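Local coordinates for UDP-N-acetylglucosamine 3-dehydrogenase (Acidithiobacillus ferrooxidans, PDB 7BVJ), which oxidises the 3-position of the glucosamine in UDP-N-acetylglucosamine to a ketone, using NAD(+), during lipid A biosynthesis, at residues Ala142-Pro147 with Val233-Asn238; Ile163-Leu168 with Arg220-Phe225. All coordinates share one frame; numbering follows the deposited sequence.

Contact 1: Ala142-Pro147 with Val233-Asn238; sequences AERLAP and VDFLNN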
loop_
_atom_site.group_PDB
_atom_site.type_symbol
_atom_site.label_atom_id
_atom_site.label_comp_id
_atom_site.label_asym_id
_atom_site.label_seq_id
_atom_site.Cartn_x
_atom_site.Cartn_y
_atom_site.Cartn_z
ATOM N N ALA A 142 2.387 -11.837 10.538
ATOM C CA ALA A 142 1.343 -11.550 9.555
ATOM C C ALA A 142 1.312 -12.602 8.457
ATOM O O ALA A 142 2.333 -13.226 8.137
ATOM C CB ALA A 142 1.497 -10.135 8.935
ATOM N N GLU A 143 0.110 -12.790 7.892
ATOM C CA GLU A 143 -0.123 -13.674 6.750
ATOM C C GLU A 143 -0.950 -12.956 5.687
ATOM O O GLU A 143 -2.031 -12.431 5.982
ATOM C CB GLU A 143 -0.839 -14.969 7.165
ATOM C CG GLU A 143 -0.152 -15.746 8.261
ATOM C CD GLU A 143 -1.087 -16.730 8.926
ATOM O OE1 GLU A 143 -1.189 -17.883 8.437
ATOM O OE2 GLU A 143 -1.727 -16.335 9.929
ATOM N N ARG A 144 -0.450 -12.946 4.451
ATOM C CA ARG A 144 -1.186 -12.416 3.302
ATOM C C ARG A 144 -1.166 -13.488 2.213
ATOM O O ARG A 144 -0.191 -13.612 1.469
ATOM C CB ARG A 144 -0.581 -11.111 2.811
ATOM C CG ARG A 144 -1.532 -10.244 2.028
ATOM C CD ARG A 144 -1.036 -8.796 1.994
ATOM N NE ARG A 144 -1.156 -8.130 3.294
ATOM C CZ ARG A 144 -2.206 -7.400 3.675
ATOM N NH1 ARG A 144 -3.246 -7.244 2.855
ATOM N NH2 ARG A 144 -2.218 -6.825 4.875
ATOM N N LEU A 145 -2.245 -14.246 2.130
ATOM C CA LEU A 145 -2.346 -15.448 1.320
ATOM C C LEU A 145 -3.464 -15.245 0.314
ATOM O O LEU A 145 -4.617 -15.026 0.702
ATOM C CB LEU A 145 -2.636 -16.665 2.202
ATOM C CG LEU A 145 -1.953 -16.757 3.567
ATOM C CD1 LEU A 145 -2.310 -18.071 4.261
ATOM C CD2 LEU A 145 -0.433 -16.643 3.425
ATOM N N ALA A 146 -3.126 -15.319 -0.974
ATOM C CA ALA A 146 -4.084 -15.114 -2.044
ATOM C C ALA A 146 -4.232 -16.381 -2.881
ATOM O O ALA A 146 -3.238 -17.055 -3.165
ATOM C CB ALA A 146 -3.650 -13.955 -2.944
ATOM N N PRO A 147 -5.453 -16.748 -3.260
ATOM C CA PRO A 147 -5.628 -17.922 -4.119
ATOM C C PRO A 147 -5.016 -17.700 -5.492
ATOM O O PRO A 147 -4.942 -16.576 -5.999
ATOM C CB PRO A 147 -7.152 -18.067 -4.210
ATOM C CG PRO A 147 -7.660 -16.679 -4.022
ATOM C CD PRO A 147 -6.725 -16.042 -3.022
ATOM N N VAL A 233 -5.893 -8.955 14.068
ATOM C CA VAL A 233 -6.584 -8.229 13.017
ATOM C C VAL A 233 -6.866 -9.203 11.882
ATOM O O VAL A 233 -5.937 -9.823 11.341
ATOM C CB VAL A 233 -5.755 -7.042 12.506
ATOM C CG1 VAL A 233 -6.500 -6.313 11.381
ATOM C CG2 VAL A 233 -5.431 -6.087 13.625
ATOM N N ASP A 234 -8.144 -9.335 11.525
ATOM C CA ASP A 234 -8.576 -9.974 10.285
ATOM C C ASP A 234 -8.919 -8.846 9.320
ATOM O O ASP A 234 -10.001 -8.249 9.399
ATOM C CB ASP A 234 -9.777 -10.878 10.516
ATOM C CG ASP A 234 -10.066 -11.791 9.331
ATOM O OD1 ASP A 234 -9.773 -11.445 8.142
ATOM O OD2 ASP A 234 -10.614 -12.873 9.612
ATOM N N PHE A 235 -7.964 -8.540 8.438
ATOM C CA PHE A 235 -8.144 -7.493 7.444
ATOM C C PHE A 235 -9.314 -7.805 6.518
ATOM O O PHE A 235 -10.111 -6.917 6.186
ATOM C CB PHE A 235 -6.858 -7.331 6.629
ATOM C CG PHE A 235 -5.755 -6.616 7.364
ATOM C CD1 PHE A 235 -4.591 -7.284 7.719
ATOM C CD2 PHE A 235 -5.878 -5.275 7.685
ATOM C CE1 PHE A 235 -3.563 -6.625 8.402
ATOM C CE2 PHE A 235 -4.862 -4.600 8.366
ATOM C CZ PHE A 235 -3.700 -5.278 8.722
ATOM N N LEU A 236 -9.430 -9.063 6.089
ATOM C CA LEU A 236 -10.467 -9.439 5.134
ATOM C C LEU A 236 -11.851 -9.252 5.734
ATOM O O LEU A 236 -12.713 -8.580 5.151
ATOM C CB LEU A 236 -10.265 -10.890 4.692
ATOM C CG LEU A 236 -10.280 -11.149 3.192
ATOM C CD1 LEU A 236 -9.430 -10.114 2.470
ATOM C CD2 LEU A 236 -9.776 -12.552 2.916
ATOM N N ASN A 237 -12.075 -9.826 6.912
ATOM C CA ASN A 237 -13.372 -9.761 7.562
ATOM C C ASN A 237 -13.562 -8.497 8.384
ATOM O O ASN A 237 -14.637 -8.314 8.957
ATOM C CB ASN A 237 -13.568 -11.012 8.414
ATOM C CG ASN A 237 -13.523 -12.281 7.573
ATOM O OD1 ASN A 237 -13.738 -12.234 6.361
ATOM N ND2 ASN A 237 -13.231 -13.411 8.202
ATOM N N ASN A 238 -12.555 -7.619 8.419
ATOM C CA ASN A 238 -12.608 -6.318 9.089
ATOM C C ASN A 238 -12.917 -6.451 10.585
ATOM O O ASN A 238 -13.769 -5.739 11.129
ATOM C CB ASN A 238 -13.613 -5.387 8.394
ATOM C CG ASN A 238 -13.352 -3.906 8.683
ATOM O OD1 ASN A 238 -12.251 -3.398 8.461
ATOM N ND2 ASN A 238 -14.372 -3.210 9.173
#

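Contact 2: Ile163-Leu168 with Arg220-Phe225; sequences IHDLDL and RRMRIF. With F8U ((2R,3R)-2,3-bis(oxidanyl)butane-1,4-disulfonic acid), chain F.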
loop_
_atom_site.group_PDB
_atom_site.type_symbol
_atom_site.label_atom_id
_atom_site.label_comp_id
_atom_site.label_asym_id
_atom_site.label_seq_id
_atom_site.Cartn_x
_atom_site.Cartn_y
_atom_site.Cartn_z
ATOM N N ILE A 163 4.683 -6.433 0.829
ATOM C CA ILE A 163 5.033 -5.033 1.031
ATOM C C ILE A 163 3.998 -4.321 1.890
ATOM O O ILE A 163 4.333 -3.356 2.587
ATOM C CB ILE A 163 5.209 -4.346 -0.335
ATOM C CG1 ILE A 163 5.933 -3.009 -0.177
ATOM C CG2 ILE A 163 3.860 -4.162 -1.000
ATOM C CD1 ILE A 163 6.539 -2.504 -1.438
ATOM N N HIS A 164 2.749 -4.805 1.898
ATOM C CA HIS A 164 1.727 -4.240 2.788
ATOM C C HIS A 164 2.144 -4.347 4.242
ATOM O O HIS A 164 2.141 -3.356 4.990
ATOM C CB HIS A 164 0.391 -4.958 2.599
ATOM C CG HIS A 164 -0.277 -4.663 1.293
ATOM N ND1 HIS A 164 -0.583 -3.380 0.889
ATOM C CD2 HIS A 164 -0.696 -5.482 0.298
ATOM C CE1 HIS A 164 -1.168 -3.422 -0.293
ATOM N NE2 HIS A 164 -1.245 -4.683 -0.677
ATOM N N ASP A 165 2.491 -5.560 4.668
ATOM C CA ASP A 165 2.812 -5.780 6.067
ATOM C C ASP A 165 4.215 -5.307 6.406
ATOM O O ASP A 165 4.451 -4.864 7.534
ATOM C CB ASP A 165 2.603 -7.251 6.398
ATOM C CG ASP A 165 1.200 -7.710 6.036
ATOM O OD1 ASP A 165 0.245 -7.048 6.492
ATOM O OD2 ASP A 165 1.052 -8.688 5.265
ATOM N N LEU A 166 5.138 -5.331 5.447
ATOM C CA LEU A 166 6.402 -4.633 5.660
ATOM C C LEU A 166 6.161 -3.157 5.967
ATOM O O LEU A 166 6.745 -2.607 6.913
ATOM C CB LEU A 166 7.310 -4.806 4.445
ATOM C CG LEU A 166 7.872 -6.231 4.268
ATOM C CD1 LEU A 166 8.389 -6.493 2.833
ATOM C CD2 LEU A 166 8.975 -6.530 5.302
ATOM N N ASP A 167 5.274 -2.506 5.200
ATOM C CA ASP A 167 5.003 -1.093 5.427
ATOM C C ASP A 167 4.343 -0.870 6.782
ATOM O O ASP A 167 4.716 0.053 7.511
ATOM C CB ASP A 167 4.124 -0.545 4.307
ATOM C CG ASP A 167 3.724 0.901 4.542
ATOM O OD1 ASP A 167 4.633 1.744 4.753
ATOM O OD2 ASP A 167 2.501 1.184 4.528
ATOM N N LEU A 168 3.343 -1.691 7.111
ATOM C CA LEU A 168 2.683 -1.595 8.404
ATOM C C LEU A 168 3.687 -1.734 9.536
ATOM O O LEU A 168 3.633 -0.994 10.522
ATOM C CB LEU A 168 1.604 -2.670 8.528
ATOM C CG LEU A 168 0.348 -2.431 7.689
ATOM C CD1 LEU A 168 -0.628 -3.620 7.766
ATOM C CD2 LEU A 168 -0.322 -1.105 8.103
ATOM N N ARG A 220 -5.893 -12.794 5.234
ATOM C CA ARG A 220 -5.226 -11.506 5.435
ATOM C C ARG A 220 -5.318 -11.205 6.925
ATOM O O ARG A 220 -6.308 -10.613 7.375
ATOM C CB ARG A 220 -5.886 -10.402 4.609
ATOM C CG ARG A 220 -5.334 -10.208 3.230
ATOM C CD ARG A 220 -5.969 -9.008 2.581
ATOM N NE ARG A 220 -6.560 -9.343 1.294
ATOM C CZ ARG A 220 -7.206 -8.476 0.516
ATOM N NH1 ARG A 220 -7.354 -7.210 0.907
ATOM N NH2 ARG A 220 -7.708 -8.875 -0.652
ATOM N N ARG A 221 -4.294 -11.612 7.678
ATOM C CA ARG A 221 -4.331 -11.516 9.127
ATOM C C ARG A 221 -3.016 -10.959 9.658
ATOM O O ARG A 221 -1.968 -11.065 9.008
ATOM C CB ARG A 221 -4.651 -12.880 9.736
ATOM C CG ARG A 221 -6.049 -13.382 9.337
ATOM C CD ARG A 221 -6.481 -14.618 10.110
ATOM N NE ARG A 221 -5.429 -15.627 10.186
ATOM C CZ ARG A 221 -5.396 -16.740 9.458
ATOM N NH1 ARG A 221 -6.362 -16.997 8.581
ATOM N NH2 ARG A 221 -4.391 -17.596 9.605
ATOM N N MET A 222 -3.096 -10.326 10.833
ATOM C CA MET A 222 -1.916 -9.822 11.535
ATOM C C MET A 222 -2.142 -9.901 13.035
ATOM O O MET A 222 -3.099 -9.319 13.559
ATOM C CB MET A 222 -1.577 -8.380 11.149
ATOM C CG MET A 222 -0.308 -7.848 11.851
ATOM S SD MET A 222 0.134 -6.155 11.372
ATOM C CE MET A 222 0.956 -6.469 9.826
ATOM N N ARG A 223 -1.254 -10.597 13.726
ATOM C CA ARG A 223 -1.198 -10.564 15.172
ATOM C C ARG A 223 -0.048 -9.657 15.604
ATOM O O ARG A 223 1.018 -9.627 14.975
ATOM C CB ARG A 223 -1.055 -11.985 15.726
ATOM C CG ARG A 223 -2.347 -12.785 15.531
ATOM C CD ARG A 223 -2.182 -14.287 15.759
ATOM N NE ARG A 223 -1.226 -14.905 14.836
ATOM C CZ ARG A 223 -1.489 -15.241 13.570
ATOM N NH1 ARG A 223 -2.686 -15.029 13.031
ATOM N NH2 ARG A 223 -0.543 -15.789 12.838
ATOM N N ILE A 224 -0.299 -8.864 16.643
ATOM C CA ILE A 224 0.603 -7.813 17.088
ATOM C C ILE A 224 0.758 -7.930 18.599
ATOM O O ILE A 224 -0.240 -8.021 19.325
ATOM C CB ILE A 224 0.071 -6.428 16.693
ATOM C CG1 ILE A 224 -0.349 -6.407 15.211
ATOM C CG2 ILE A 224 1.086 -5.375 17.010
ATOM C CD1 ILE A 224 -0.830 -5.057 14.732
ATOM N N PHE A 225 2.002 -7.931 19.072
ATOM C CA PHE A 225 2.329 -8.142 20.475
ATOM C C PHE A 225 3.080 -6.932 21.014
ATOM O O PHE A 225 4.169 -6.589 20.522
ATOM C CB PHE A 225 3.179 -9.405 20.666
ATOM C CG PHE A 225 2.524 -10.677 20.189
ATOM C CD1 PHE A 225 1.975 -11.574 21.097
ATOM C CD2 PHE A 225 2.487 -10.995 18.831
ATOM C CE1 PHE A 225 1.378 -12.754 20.649
ATOM C CE2 PHE A 225 1.894 -12.170 18.387
ATOM C CZ PHE A 225 1.339 -13.045 19.298
HETATM C C01 F8U F . -2.669 -18.131 15.803
HETATM C C02 F8U F . -4.087 -18.707 15.698
HETATM C C03 F8U F . -5.284 -17.765 15.825
HETATM C C04 F8U F . -5.067 -16.443 16.537
HETATM O O06 F8U F . -7.885 -16.143 16.586
HETATM O O07 F8U F . -6.699 -14.770 17.981
HETATM O O08 F8U F . -6.649 -14.524 15.533
HETATM O O09 F8U F . -6.255 -18.439 16.537
HETATM O O10 F8U F . -4.241 -19.257 14.434
HETATM O O12 F8U F . -1.249 -18.868 18.119
HETATM O O13 F8U F . -1.252 -16.635 17.699
HETATM O O14 F8U F . -3.412 -17.643 18.307
HETATM S S05 F8U F . -6.586 -15.431 16.659
HETATM S S11 F8U F . -2.143 -17.833 17.528
#

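Contact 1: Ala142-Pro147 with Val233-Asn238
R144 and F235 reach each other from different starting directions: F235 leans over the strand that separates them, with CG beside its N and opposite its carbonyl carbon (chi1 -75°), while R144, with CG opposite its own N (chi1 -157°), rises from the sheet and brings NH2 to the ring through the bend at chi3. Their CA atoms remain 9.5 Å apart, since strands 139-147 and 229-234 are not neighbours in the mixed sheet of the GFO/IDH/MocA C-terminal domain: strand 219-225 runs between them, and the two side chains meet over one face of that sheet.

The touching is local. R144 NH2 lies 3.7 Å from F235 CD1 and 3.8 Å from F235 CE1. The side chains cross at about a right angle, and the guanidinium and ring planes are 44° apart, so the meeting is a slanted one rather than a flat stack. Arginine suits this place because its long aliphatic arm lifts the charge off the face of the sheet toward helix 157-173, where NH2 forms a salt bridge with D165; that bond answers the buried charge, and the ring only flanks it.

Phenylalanine suits the other side as a flat apolar filler. One ring face is covered by V233 CG1, which stands 3.7 Å above the plane over the ring centre, and H123 meets the ring edge-to-face, while I126 of helix 124-132 also touches it. H123 additionally donates through NE2 to F235 O.

Just after F235 the chain turns, held by an Asx motif: the backbone N of N237 donates to D234 OD1 at 3.1 Å, approaching steeply from above the carboxylate plane.

Contact 2: Ile163-Leu168 with Arg220-Phe225
M222 meets D165 and L168 through a single atom, its terminal methyl CE. Its chain is extended through chi1 and chi2, with CG opposite the backbone N (chi1 -178°), and turns only at chi3, which lays CE against the helix.

The apolar part is M222 CE on L168 CD1, 3.9 Å apart; an unbranched, flexible methionine suits the span from strand to helix. The polar neighbour is D165, whose OD1 lies 3.5 Å from M222 CE as the two side chains slide past each other in opposite directions. This is packing of a methyl on a carboxylate whose charge is met by R144.

Polar and ligand contacts lie on the strand's other face. The R223 CD methylene comes within 3.2 Å of O13, a sulfonate oxygen of the bound F8U, and F8U C01 sits over one guanidinium face, offset toward the rim. The charged pairs are the salt bridges of R223 NH2 and R221 NH2 with E143; S232 and Y230 hydrogen-bond the ligand. Cutting R223 back to an alanine would probably leave E143 with R221 alone of this pair and deprive the ligand of the flat group beneath C01.

Helix 157-173 thus packs on one face of the mixed sheet of the GFO/IDH/MocA C-terminal domain, between strand 219-225, through D165 and L168, and helix 290-312, where V296 receives I163, L166 and D167.

Contacts 1 and 2 have centres 9 Å apart and share the same sheet; the strand of contact 2 is the one that contact 1 bridges. Probable backbone hydrogen bonds tie them, F235 N to R220 O and V233 N to M222 O, both 2.9 Å, and R144 NH1 packs 3.3 Å from R220 CD. The two faces of the sheet serve different neighbours. On one, R144 also touches H164, which with K91 is a candidate for the catalytic base. On the other, the bound disulfonate, against which R223 packs, lies about 11 Å from the side chain of F235 (nearest atoms).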